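Local coordinates for protein heat-inducible transcription repressor HrcA (Thermotoga maritima, PDB 1STZ) that probably represses transcription of class I heat-shock operons such as grpE-dnaK-dnaJ and groELS by binding DNA, preventing their heat-shock induction, at residues 160-165 and 218-223; 229-234 and 258-263; 65-70 and 84-89. All blocks are in the same frame, centred on the assembly; numbering follows the deposited sequence.

Interaction 1 (160-165 and 218-223)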
loop_
_atom_site.group_PDB
_atom_site.type_symbol
_atom_site.label_atom_id
_atom_site.label_comp_id
_atom_site.label_asym_id
_atom_site.label_seq_id
_atom_site.Cartn_x
_atom_site.Cartn_y
_atom_site.Cartn_z
ATOM N N LEU A 160 -26.009 11.037 -16.642
ATOM C CA LEU A 160 -26.364 11.856 -15.493
ATOM C C LEU A 160 -25.713 11.255 -14.263
ATOM O O LEU A 160 -25.685 10.041 -14.134
ATOM C CB LEU A 160 -27.884 11.814 -15.314
ATOM C CG LEU A 160 -28.588 12.878 -14.478
ATOM C CD1 LEU A 160 -30.017 13.097 -14.988
ATOM C CD2 LEU A 160 -28.615 12.503 -13.018
ATOM N N ILE A 161 -25.206 12.073 -13.347
ATOM C CA ILE A 161 -24.741 11.546 -12.076
ATOM C C ILE A 161 -25.620 12.008 -10.921
ATOM O O ILE A 161 -25.785 13.197 -10.680
ATOM C CB ILE A 161 -23.243 11.883 -11.822
ATOM C CG1 ILE A 161 -22.367 11.136 -12.832
ATOM C CG2 ILE A 161 -22.850 11.465 -10.416
ATOM C CD1 ILE A 161 -20.926 11.584 -12.863
ATOM N N PHE A 162 -26.202 11.036 -10.225
ATOM C CA PHE A 162 -27.019 11.285 -9.052
ATOM C C PHE A 162 -26.183 11.023 -7.814
ATOM O O PHE A 162 -25.339 10.142 -7.812
ATOM C CB PHE A 162 -28.257 10.374 -9.061
ATOM C CG PHE A 162 -28.956 10.275 -7.726
ATOM C CD1 PHE A 162 -29.883 11.235 -7.334
ATOM C CD2 PHE A 162 -28.699 9.215 -6.870
ATOM C CE1 PHE A 162 -30.533 11.135 -6.105
ATOM C CE2 PHE A 162 -29.335 9.123 -5.656
ATOM C CZ PHE A 162 -30.255 10.087 -5.273
ATOM N N SER A 163 -26.447 11.775 -6.755
ATOM C CA SER A 163 -25.896 11.495 -5.435
ATOM C C SER A 163 -26.616 12.306 -4.373
ATOM O O SER A 163 -27.411 13.182 -4.679
ATOM C CB SER A 163 -24.394 11.791 -5.371
ATOM O OG SER A 163 -24.115 13.099 -5.829
ATOM N N ILE A 164 -26.377 11.970 -3.113
ATOM C CA ILE A 164 -26.902 12.765 -2.021
ATOM C C ILE A 164 -25.754 13.174 -1.135
ATOM O O ILE A 164 -24.738 12.495 -1.077
ATOM C CB ILE A 164 -27.973 12.004 -1.209
ATOM C CG1 ILE A 164 -27.381 10.761 -0.539
ATOM C CG2 ILE A 164 -29.136 11.630 -2.098
ATOM C CD1 ILE A 164 -28.361 10.018 0.338
ATOM N N LEU A 165 -25.940 14.284 -0.444
ATOM C CA LEU A 165 -25.002 14.743 0.559
ATOM C C LEU A 165 -25.588 14.383 1.904
ATOM O O LEU A 165 -26.773 14.564 2.142
ATOM C CB LEU A 165 -24.837 16.254 0.509
ATOM C CG LEU A 165 -23.420 16.763 0.357
ATOM C CD1 LEU A 165 -22.562 16.272 1.524
ATOM C CD2 LEU A 165 -22.820 16.328 -0.996
ATOM N N ARG A 218 -39.275 7.358 -9.254
ATOM C CA ARG A 218 -39.258 5.966 -8.791
ATOM C C ARG A 218 -37.840 5.401 -8.843
ATOM O O ARG A 218 -37.450 4.600 -7.997
ATOM C CB ARG A 218 -40.171 5.106 -9.674
ATOM C CG ARG A 218 -41.075 4.123 -8.930
ATOM C CD ARG A 218 -42.187 3.531 -9.819
ATOM N NE ARG A 218 -42.868 4.581 -10.571
ATOM C CZ ARG A 218 -43.489 4.421 -11.739
ATOM N NH1 ARG A 218 -43.559 3.231 -12.331
ATOM N NH2 ARG A 218 -44.055 5.472 -12.322
ATOM N N LEU A 219 -37.090 5.804 -9.863
ATOM C CA LEU A 219 -35.692 5.409 -10.001
ATOM C C LEU A 219 -34.910 5.923 -8.808
ATOM O O LEU A 219 -34.172 5.166 -8.178
ATOM C CB LEU A 219 -35.093 5.975 -11.299
ATOM C CG LEU A 219 -33.979 5.213 -12.039
ATOM C CD1 LEU A 219 -33.136 6.170 -12.894
ATOM C CD2 LEU A 219 -33.087 4.403 -11.122
ATOM N N ILE A 220 -35.092 7.203 -8.491
ATOM C CA ILE A 220 -34.385 7.828 -7.366
ATOM C C ILE A 220 -34.700 7.132 -6.044
ATOM O O ILE A 220 -33.799 6.924 -5.236
ATOM C CB ILE A 220 -34.670 9.372 -7.292
ATOM C CG1 ILE A 220 -33.533 10.158 -7.944
ATOM C CG2 ILE A 220 -34.827 9.854 -5.843
ATOM C CD1 ILE A 220 -33.376 9.908 -9.419
ATOM N N GLU A 221 -35.964 6.763 -5.835
ATOM C CA GLU A 221 -36.381 6.079 -4.604
ATOM C C GLU A 221 -35.693 4.724 -4.464
ATOM O O GLU A 221 -35.338 4.328 -3.354
ATOM C CB GLU A 221 -37.910 5.904 -4.536
ATOM C CG GLU A 221 -38.373 4.842 -3.535
ATOM C CD GLU A 221 -39.803 5.017 -3.051
ATOM O OE1 GLU A 221 -40.694 5.352 -3.866
ATOM O OE2 GLU A 221 -40.033 4.790 -1.837
ATOM N N SER A 222 -35.510 4.005 -5.569
ATOM C CA SER A 222 -34.807 2.714 -5.518
ATOM C C SER A 222 -33.296 2.863 -5.311
ATOM O O SER A 222 -32.668 1.981 -4.717
ATOM C CB SER A 222 -35.096 1.876 -6.771
ATOM O OG SER A 222 -34.568 2.476 -7.943
ATOM N N LEU A 223 -32.711 3.970 -5.779
ATOM C CA LEU A 223 -31.275 4.208 -5.599
ATOM C C LEU A 223 -30.944 4.579 -4.157
ATOM O O LEU A 223 -29.979 4.078 -3.598
ATOM C CB LEU A 223 -30.756 5.300 -6.543
ATOM C CG LEU A 223 -30.792 4.960 -8.035
ATOM C CD1 LEU A 223 -30.364 6.173 -8.850
ATOM C CD2 LEU A 223 -29.910 3.739 -8.338
#
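Phe-162, near the middle of strand segment 160-165, spans the gap to helix segment 218-223 and meets Ile-220 and Leu-223 there. Side chains alternate along an extended strand. Ile-161, one residue earlier, belongs to the other face, where it packs on Ser-163 of the second subunit. Phe-162 directs its CB toward the helix, and its benzyl group carries the whole contact. With chi1 at 164°, CG stands anti to the backbone N, and the ring leans out far enough for CD1 and CE1 to meet one residue and CD2 and CE2 the other. Phe-162 CE1 lies 3.7 Å from Ile-220 CG1, with CD1 only slightly farther off. Phe-162 CD2 lies 4.0 Å from Leu-223 CD1, and CE2 comes within 4.2 Å of Leu-223 CB. Val-150, Leu-152 and Ile-176 of the flanking strands also touch Phe-162. The contact is buried, so branched and aromatic hydrocarbon suits it, and no hydrogen bond crosses between the segments. Ile-220 and Leu-223 are three residues apart, nearly one helical turn, which lets both reach the ring, Leu-223 pointing at the strand and Ile-220 alongside. An alanine in place of Phe-162 would lack the ring and would probably open a gap between strand and helix, with Ile-220 CG1 and Leu-223 CD1 deprived of their partner. At Ser-163 the side chain is again on the face that meets the second subunit, and this small residue lies against Ile-161 of that subunit. On the helix, Ser-222 OG donates to Leu-219 O (2.7 Å), an oxygen that also accepts from Leu-223 N. This is the pattern of a two-layer alpha/beta unit: a three-stranded antiparallel sheet with a helix packed on one face and, here, a second subunit against the other.

Interaction 2 (229-234 and 258-263)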
loop_
_atom_site.group_PDB
_atom_site.type_symbol
_atom_site.label_atom_id
_atom_site.label_comp_id
_atom_site.label_asym_id
_atom_site.label_seq_id
_atom_site.Cartn_x
_atom_site.Cartn_y
_atom_site.Cartn_z
ATOM N N GLU A 229 -27.049 -4.029 3.343
ATOM C CA GLU A 229 -26.945 -4.787 4.570
ATOM C C GLU A 229 -26.555 -3.804 5.700
ATOM O O GLU A 229 -25.955 -2.746 5.452
ATOM C CB GLU A 229 -25.902 -5.907 4.392
ATOM C CG GLU A 229 -26.269 -6.957 3.330
ATOM C CD GLU A 229 -25.178 -7.991 3.068
ATOM O OE1 GLU A 229 -25.161 -8.550 1.953
ATOM O OE2 GLU A 229 -24.339 -8.279 3.972
ATOM N N ARG A 230 -26.950 -4.111 6.928
ATOM C CA ARG A 230 -26.637 -3.224 8.045
ATOM C C ARG A 230 -25.140 -3.304 8.373
ATOM O O ARG A 230 -24.568 -2.354 8.866
ATOM C CB ARG A 230 -27.486 -3.543 9.280
ATOM C CG ARG A 230 -28.295 -2.338 9.780
ATOM C CD ARG A 230 -28.233 -2.157 11.266
ATOM N NE ARG A 230 -28.015 -0.807 11.775
ATOM C CZ ARG A 230 -26.965 -0.045 11.530
ATOM N NH1 ARG A 230 -26.000 -0.431 10.706
ATOM N NH2 ARG A 230 -26.906 1.142 12.103
ATOM N N TYR A 231 -24.533 -4.446 8.091
ATOM C CA TYR A 231 -23.107 -4.650 8.302
ATOM C C TYR A 231 -22.417 -4.913 6.989
ATOM O O TYR A 231 -22.928 -5.661 6.181
ATOM C CB TYR A 231 -22.860 -5.846 9.224
ATOM C CG TYR A 231 -23.355 -5.612 10.622
ATOM C CD1 TYR A 231 -24.680 -5.871 10.958
ATOM C CD2 TYR A 231 -22.506 -5.145 11.608
ATOM C CE1 TYR A 231 -25.147 -5.652 12.237
ATOM C CE2 TYR A 231 -22.974 -4.909 12.913
ATOM C CZ TYR A 231 -24.295 -5.170 13.215
ATOM O OH TYR A 231 -24.784 -4.950 14.485
ATOM N N LEU A 232 -21.262 -4.282 6.793
ATOM C CA LEU A 232 -20.311 -4.637 5.738
ATOM C C LEU A 232 -19.399 -5.743 6.254
ATOM O O LEU A 232 -18.771 -5.572 7.301
ATOM C CB LEU A 232 -19.434 -3.431 5.401
ATOM C CG LEU A 232 -18.263 -3.690 4.433
ATOM C CD1 LEU A 232 -18.037 -2.487 3.533
ATOM C CD2 LEU A 232 -16.948 -4.047 5.158
ATOM N N ASP A 233 -19.298 -6.851 5.531
ATOM C CA ASP A 233 -18.425 -7.952 5.938
ATOM C C ASP A 233 -17.235 -8.109 4.986
ATOM O O ASP A 233 -17.306 -7.759 3.822
ATOM C CB ASP A 233 -19.207 -9.265 6.049
ATOM C CG ASP A 233 -19.813 -9.694 4.746
ATOM O OD1 ASP A 233 -20.790 -9.047 4.299
ATOM O OD2 ASP A 233 -19.385 -10.662 4.081
ATOM N N ALA A 234 -16.145 -8.650 5.493
ATOM C CA ALA A 234 -14.977 -8.943 4.654
ATOM C C ALA A 234 -14.127 -10.033 5.304
ATOM O O ALA A 234 -14.145 -10.178 6.515
ATOM C CB ALA A 234 -14.150 -7.678 4.472
ATOM N N LYS A 258 -25.853 -12.719 12.698
ATOM C CA LYS A 258 -27.112 -12.066 12.326
ATOM C C LYS A 258 -27.930 -11.594 13.534
ATOM O O LYS A 258 -28.878 -10.825 13.378
ATOM C CB LYS A 258 -28.005 -13.017 11.507
ATOM C CG LYS A 258 -27.400 -13.533 10.182
ATOM C CD LYS A 258 -28.249 -14.687 9.615
ATOM C CE LYS A 258 -27.494 -15.503 8.563
ATOM N NZ LYS A 258 -27.141 -14.672 7.331
ATOM N N ASP A 259 -27.611 -12.116 14.719
ATOM C CA ASP A 259 -28.299 -11.754 15.958
ATOM C C ASP A 259 -27.711 -10.436 16.489
ATOM O O ASP A 259 -26.669 -10.442 17.160
ATOM C CB ASP A 259 -28.142 -12.891 16.977
ATOM C CG ASP A 259 -29.020 -12.715 18.214
ATOM O OD1 ASP A 259 -29.361 -13.744 18.844
ATOM O OD2 ASP A 259 -29.417 -11.601 18.636
ATOM N N GLN A 260 -28.360 -9.307 16.171
ATOM C CA GLN A 260 -27.824 -7.996 16.551
ATOM C C GLN A 260 -27.755 -7.766 18.061
ATOM O O GLN A 260 -26.801 -7.185 18.546
ATOM C CB GLN A 260 -28.565 -6.828 15.900
ATOM C CG GLN A 260 -27.648 -5.610 15.814
ATOM C CD GLN A 260 -28.349 -4.320 15.496
ATOM O OE1 GLN A 260 -29.497 -4.093 15.904
ATOM N NE2 GLN A 260 -27.659 -3.449 14.766
ATOM N N LYS A 261 -28.759 -8.227 18.778
ATOM C CA LYS A 261 -28.780 -8.183 20.234
ATOM C C LYS A 261 -27.553 -8.892 20.823
ATOM O O LYS A 261 -26.922 -8.382 21.728
ATOM C CB LYS A 261 -30.065 -8.831 20.749
ATOM C CG LYS A 261 -30.700 -8.144 21.948
ATOM C CD LYS A 261 -31.725 -7.074 21.546
ATOM C CE LYS A 261 -33.049 -7.216 22.320
ATOM N NZ LYS A 261 -33.823 -8.461 21.989
ATOM N N PHE A 262 -27.225 -10.070 20.298
ATOM C CA PHE A 262 -26.003 -10.764 20.667
ATOM C C PHE A 262 -24.743 -9.970 20.296
ATOM O O PHE A 262 -23.852 -9.813 21.123
ATOM C CB PHE A 262 -25.971 -12.160 20.048
ATOM C CG PHE A 262 -24.671 -12.856 20.223
ATOM C CD1 PHE A 262 -24.261 -13.271 21.490
ATOM C CD2 PHE A 262 -23.847 -13.087 19.141
ATOM C CE1 PHE A 262 -23.039 -13.919 21.659
ATOM C CE2 PHE A 262 -22.630 -13.710 19.303
ATOM C CZ PHE A 262 -22.229 -14.134 20.563
ATOM N N LEU A 263 -24.652 -9.452 19.077
ATOM C CA LEU A 263 -23.481 -8.652 18.702
ATOM C C LEU A 263 -23.298 -7.459 19.623
ATOM O O LEU A 263 -22.167 -7.115 19.991
ATOM C CB LEU A 263 -23.562 -8.145 17.258
ATOM C CG LEU A 263 -23.252 -9.117 16.127
ATOM C CD1 LEU A 263 -23.288 -8.342 14.796
ATOM C CD2 LEU A 263 -21.896 -9.793 16.318
#
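Tyr-231 and Gln-260 supply the one hydrogen bond between segments 229-234 and 258-263. Gln-260 NE2 donates to Tyr-231 OH over 3.3 Å with an N-H...O angle of 153°, and the hydroxyl lies in the amide plane. Gln-260 has its CG anti to the backbone N (chi1 -155°) and runs out extended, which takes its amide to the hydroxyl and lays CG 3.2 Å from that same Tyr-231 OH. The tyrosine ring stands nearly perpendicular to the amide, at 85°. Apolar contact comes from Leu-263. Its CD1 makes an off-centre CH-pi contact with the Tyr-231 ring, 4.2 Å from the centroid and 3.7 Å from Tyr-231 CZ. Tyrosine suits this place because its ring receives the leucine methyl and its OH the amide. Arg-230 adds a looser contact, CD to Gln-260 NE2 at 3.8 Å, and turns NH1 to the backbone O of Arg-139. A capping bond fixes the helix start: N-cap Asp-259 accepts from Phe-262 N at OD2 (3.1 Å), and its OD1 forms a salt bridge with Arg-281. The contact thus joins edge strand 231-234, paired with strand 134-138, to the first turn of helix 260-266, while Tyr-305 and Phe-307 of strand 299-309 touch Tyr-231 and Leu-263 respectively.

Interaction 3 (65-70 and 84-89)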
loop_
_atom_site.group_PDB
_atom_site.type_symbol
_atom_site.label_atom_id
_atom_site.label_comp_id
_atom_site.label_asym_id
_atom_site.label_seq_id
_atom_site.Cartn_x
_atom_site.Cartn_y
_atom_site.Cartn_z
ATOM N N LEU A 65 -3.901 -24.929 38.018
ATOM C CA LEU A 65 -4.593 -23.643 38.108
ATOM C C LEU A 65 -5.463 -23.350 36.886
ATOM O O LEU A 65 -6.131 -22.320 36.833
ATOM C CB LEU A 65 -3.590 -22.513 38.310
ATOM C CG LEU A 65 -2.781 -22.589 39.606
ATOM C CD1 LEU A 65 -1.786 -21.438 39.645
ATOM C CD2 LEU A 65 -3.683 -22.571 40.826
ATOM N N GLY A 66 -5.453 -24.257 35.914
ATOM C CA GLY A 66 -6.382 -24.220 34.791
ATOM C C GLY A 66 -5.941 -23.415 33.585
ATOM O O GLY A 66 -6.775 -23.077 32.752
ATOM N N TYR A 67 -4.648 -23.107 33.494
ATOM C CA TYR A 67 -4.089 -22.303 32.403
ATOM C C TYR A 67 -3.814 -23.112 31.141
ATOM O O TYR A 67 -3.778 -22.549 30.041
ATOM C CB TYR A 67 -2.789 -21.619 32.853
ATOM C CG TYR A 67 -3.016 -20.475 33.819
ATOM C CD1 TYR A 67 -2.645 -20.569 35.156
ATOM C CD2 TYR A 67 -3.629 -19.307 33.392
ATOM C CE1 TYR A 67 -2.867 -19.515 36.031
ATOM C CE2 TYR A 67 -3.853 -18.251 34.262
ATOM C CZ TYR A 67 -3.473 -18.358 35.565
ATOM O OH TYR A 67 -3.716 -17.303 36.401
ATOM N N ILE A 68 -3.614 -24.422 31.311
ATOM C CA ILE A 68 -3.283 -25.335 30.218
ATOM C C ILE A 68 -3.893 -26.715 30.447
ATOM O O ILE A 68 -4.211 -27.079 31.575
ATOM C CB ILE A 68 -1.761 -25.472 30.077
ATOM C CG1 ILE A 68 -1.133 -26.057 31.352
ATOM C CG2 ILE A 68 -1.123 -24.131 29.737
ATOM C CD1 ILE A 68 0.370 -26.365 31.215
ATOM N N TYR A 69 -4.031 -27.493 29.381
ATOM C CA TYR A 69 -4.485 -28.879 29.487
ATOM C C TYR A 69 -3.651 -29.842 28.648
ATOM O O TYR A 69 -2.921 -29.440 27.773
ATOM C CB TYR A 69 -5.975 -28.998 29.116
ATOM C CG TYR A 69 -6.315 -28.917 27.643
ATOM C CD1 TYR A 69 -6.494 -30.061 26.886
ATOM C CD2 TYR A 69 -6.506 -27.682 27.013
ATOM C CE1 TYR A 69 -6.830 -29.984 25.532
ATOM C CE2 TYR A 69 -6.844 -27.596 25.663
ATOM C CZ TYR A 69 -7.003 -28.742 24.940
ATOM O OH TYR A 69 -7.329 -28.653 23.623
ATOM N N GLN A 70 -3.811 -31.130 28.927
ATOM C CA GLN A 70 -3.108 -32.188 28.222
ATOM C C GLN A 70 -4.086 -32.900 27.280
ATOM O O GLN A 70 -4.979 -33.598 27.747
ATOM C CB GLN A 70 -2.518 -33.173 29.231
ATOM C CG GLN A 70 -1.799 -34.332 28.593
ATOM C CD GLN A 70 -1.329 -35.376 29.580
ATOM O OE1 GLN A 70 -0.290 -35.985 29.370
ATOM N NE2 GLN A 70 -2.099 -35.600 30.642
ATOM N N LEU A 84 -5.004 -18.330 27.336
ATOM C CA LEU A 84 -5.022 -17.357 26.248
ATOM C C LEU A 84 -5.259 -15.941 26.768
ATOM O O LEU A 84 -4.629 -15.016 26.298
ATOM C CB LEU A 84 -6.059 -17.721 25.190
ATOM C CG LEU A 84 -5.753 -19.022 24.468
ATOM C CD1 LEU A 84 -6.972 -19.433 23.617
ATOM C CD2 LEU A 84 -4.513 -18.892 23.613
ATOM N N ARG A 85 -6.163 -15.786 27.733
ATOM C CA ARG A 85 -6.447 -14.493 28.355
ATOM C C ARG A 85 -5.216 -13.988 29.078
ATOM O O ARG A 85 -4.880 -12.828 28.967
ATOM C CB ARG A 85 -7.632 -14.598 29.311
ATOM C CG ARG A 85 -7.885 -13.421 30.272
ATOM C CD ARG A 85 -8.062 -12.043 29.657
ATOM N NE ARG A 85 -9.228 -11.956 28.788
ATOM C CZ ARG A 85 -9.614 -10.861 28.156
ATOM N NH1 ARG A 85 -8.957 -9.712 28.288
ATOM N NH2 ARG A 85 -10.688 -10.903 27.400
ATOM N N PHE A 86 -4.529 -14.868 29.800
ATOM C CA PHE A 86 -3.311 -14.474 30.509
ATOM C C PHE A 86 -2.299 -13.937 29.507
ATOM O O PHE A 86 -1.715 -12.898 29.728
ATOM C CB PHE A 86 -2.714 -15.659 31.274
ATOM C CG PHE A 86 -1.356 -15.371 31.865
ATOM C CD1 PHE A 86 -1.246 -14.814 33.124
ATOM C CD2 PHE A 86 -0.197 -15.632 31.139
ATOM C CE1 PHE A 86 0.011 -14.536 33.670
ATOM C CE2 PHE A 86 1.052 -15.374 31.677
ATOM C CZ PHE A 86 1.156 -14.822 32.940
ATOM N N TYR A 87 -2.125 -14.644 28.388
ATOM C CA TYR A 87 -1.168 -14.241 27.353
ATOM C C TYR A 87 -1.510 -12.859 26.814
ATOM O O TYR A 87 -0.658 -11.985 26.785
ATOM C CB TYR A 87 -1.139 -15.256 26.214
ATOM C CG TYR A 87 -0.324 -14.841 25.014
ATOM C CD1 TYR A 87 1.058 -15.000 24.994
ATOM C CD2 TYR A 87 -0.940 -14.304 23.885
ATOM C CE1 TYR A 87 1.815 -14.614 23.874
ATOM C CE2 TYR A 87 -0.202 -13.926 22.766
ATOM C CZ TYR A 87 1.173 -14.084 22.762
ATOM O OH TYR A 87 1.902 -13.702 21.645
ATOM N N TYR A 88 -2.764 -12.657 26.420
ATOM C CA TYR A 88 -3.230 -11.355 25.923
ATOM C C TYR A 88 -2.956 -10.199 26.900
ATOM O O TYR A 88 -2.490 -9.137 26.481
ATOM C CB TYR A 88 -4.730 -11.405 25.605
ATOM C CG TYR A 88 -5.340 -10.092 25.176
ATOM C CD1 TYR A 88 -5.129 -9.585 23.905
ATOM C CD2 TYR A 88 -6.133 -9.359 26.042
ATOM C CE1 TYR A 88 -5.678 -8.354 23.515
ATOM C CE2 TYR A 88 -6.701 -8.157 25.663
ATOM C CZ TYR A 88 -6.473 -7.657 24.397
ATOM O OH TYR A 88 -7.033 -6.458 24.024
ATOM N N GLU A 89 -3.275 -10.396 28.177
ATOM C CA GLU A 89 -3.066 -9.360 29.190
ATOM C C GLU A 89 -1.590 -8.975 29.311
ATOM O O GLU A 89 -1.267 -7.811 29.501
ATOM C CB GLU A 89 -3.575 -9.816 30.564
ATOM C CG GLU A 89 -5.092 -9.925 30.686
ATOM C CD GLU A 89 -5.789 -8.591 30.509
ATOM O OE1 GLU A 89 -5.373 -7.594 31.151
ATOM O OE2 GLU A 89 -6.760 -8.530 29.730
#
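Tyr-67 and Phe-86 meet within what is, by its topology, a winged-helix domain, the DNA-binding module expected of such a repressor: three helices, a two-stranded antiparallel wing (68-69 with 78-79) and the following helix 81-94. Tyr-67 lies at the entrance to the wing, just after helix 52-64 ends in a Schellman motif at Gly-66. There phi is 89°, a value glycine adopts readily for want of a side chain. Across the contact, Tyr-67 CE2 approaches Phe-86 CB at 4.1 Å. The two side chains cross at about a right angle, and the rings form an oblique aromatic pair with centroids 5.8 Å apart and planes at 66°. Phe-86 has its CG anti to the backbone N (chi1 172°), which carries the ring past the tyrosine and leaves CB as the nearest atom. Large rings suit a place where both can lie against Leu-23 of helix 17-33, and the tyrosine ring also serves as the cation-pi partner of Lys-82. Next to Phe-86, Arg-85 links its helix to a more distant part of the chain through a salt bridge from NH2 to Glu-278. Its other terminal nitrogen reaches onward by about one turn of the helix and forms a salt bridge, Arg-85 NH1 donating to Glu-89 OE2 at 2.9 Å, the oxygen lying in the guanidinium plane.

The three contacts are spread along an elongated chain and occur in series in the sequence: interaction 3 first, then 1, then 2. Interaction 3 belongs to the winged-helix part, whereas interactions 1 and 2 both lie in the C-terminal family region. Interaction 1, beside the subunit interface, and interaction 3 are on opposite sides of the chain's centre, their own centres 54 Å apart. Interaction 2 is nearer the middle, its centre 26 Å from that of interaction 1 and 30 Å from that of interaction 3. None touches another; even the nearest atoms of interactions 1 and 2 are about 11 Å apart, although strand 231-234 is the next element after helix 215-224, a short loop away.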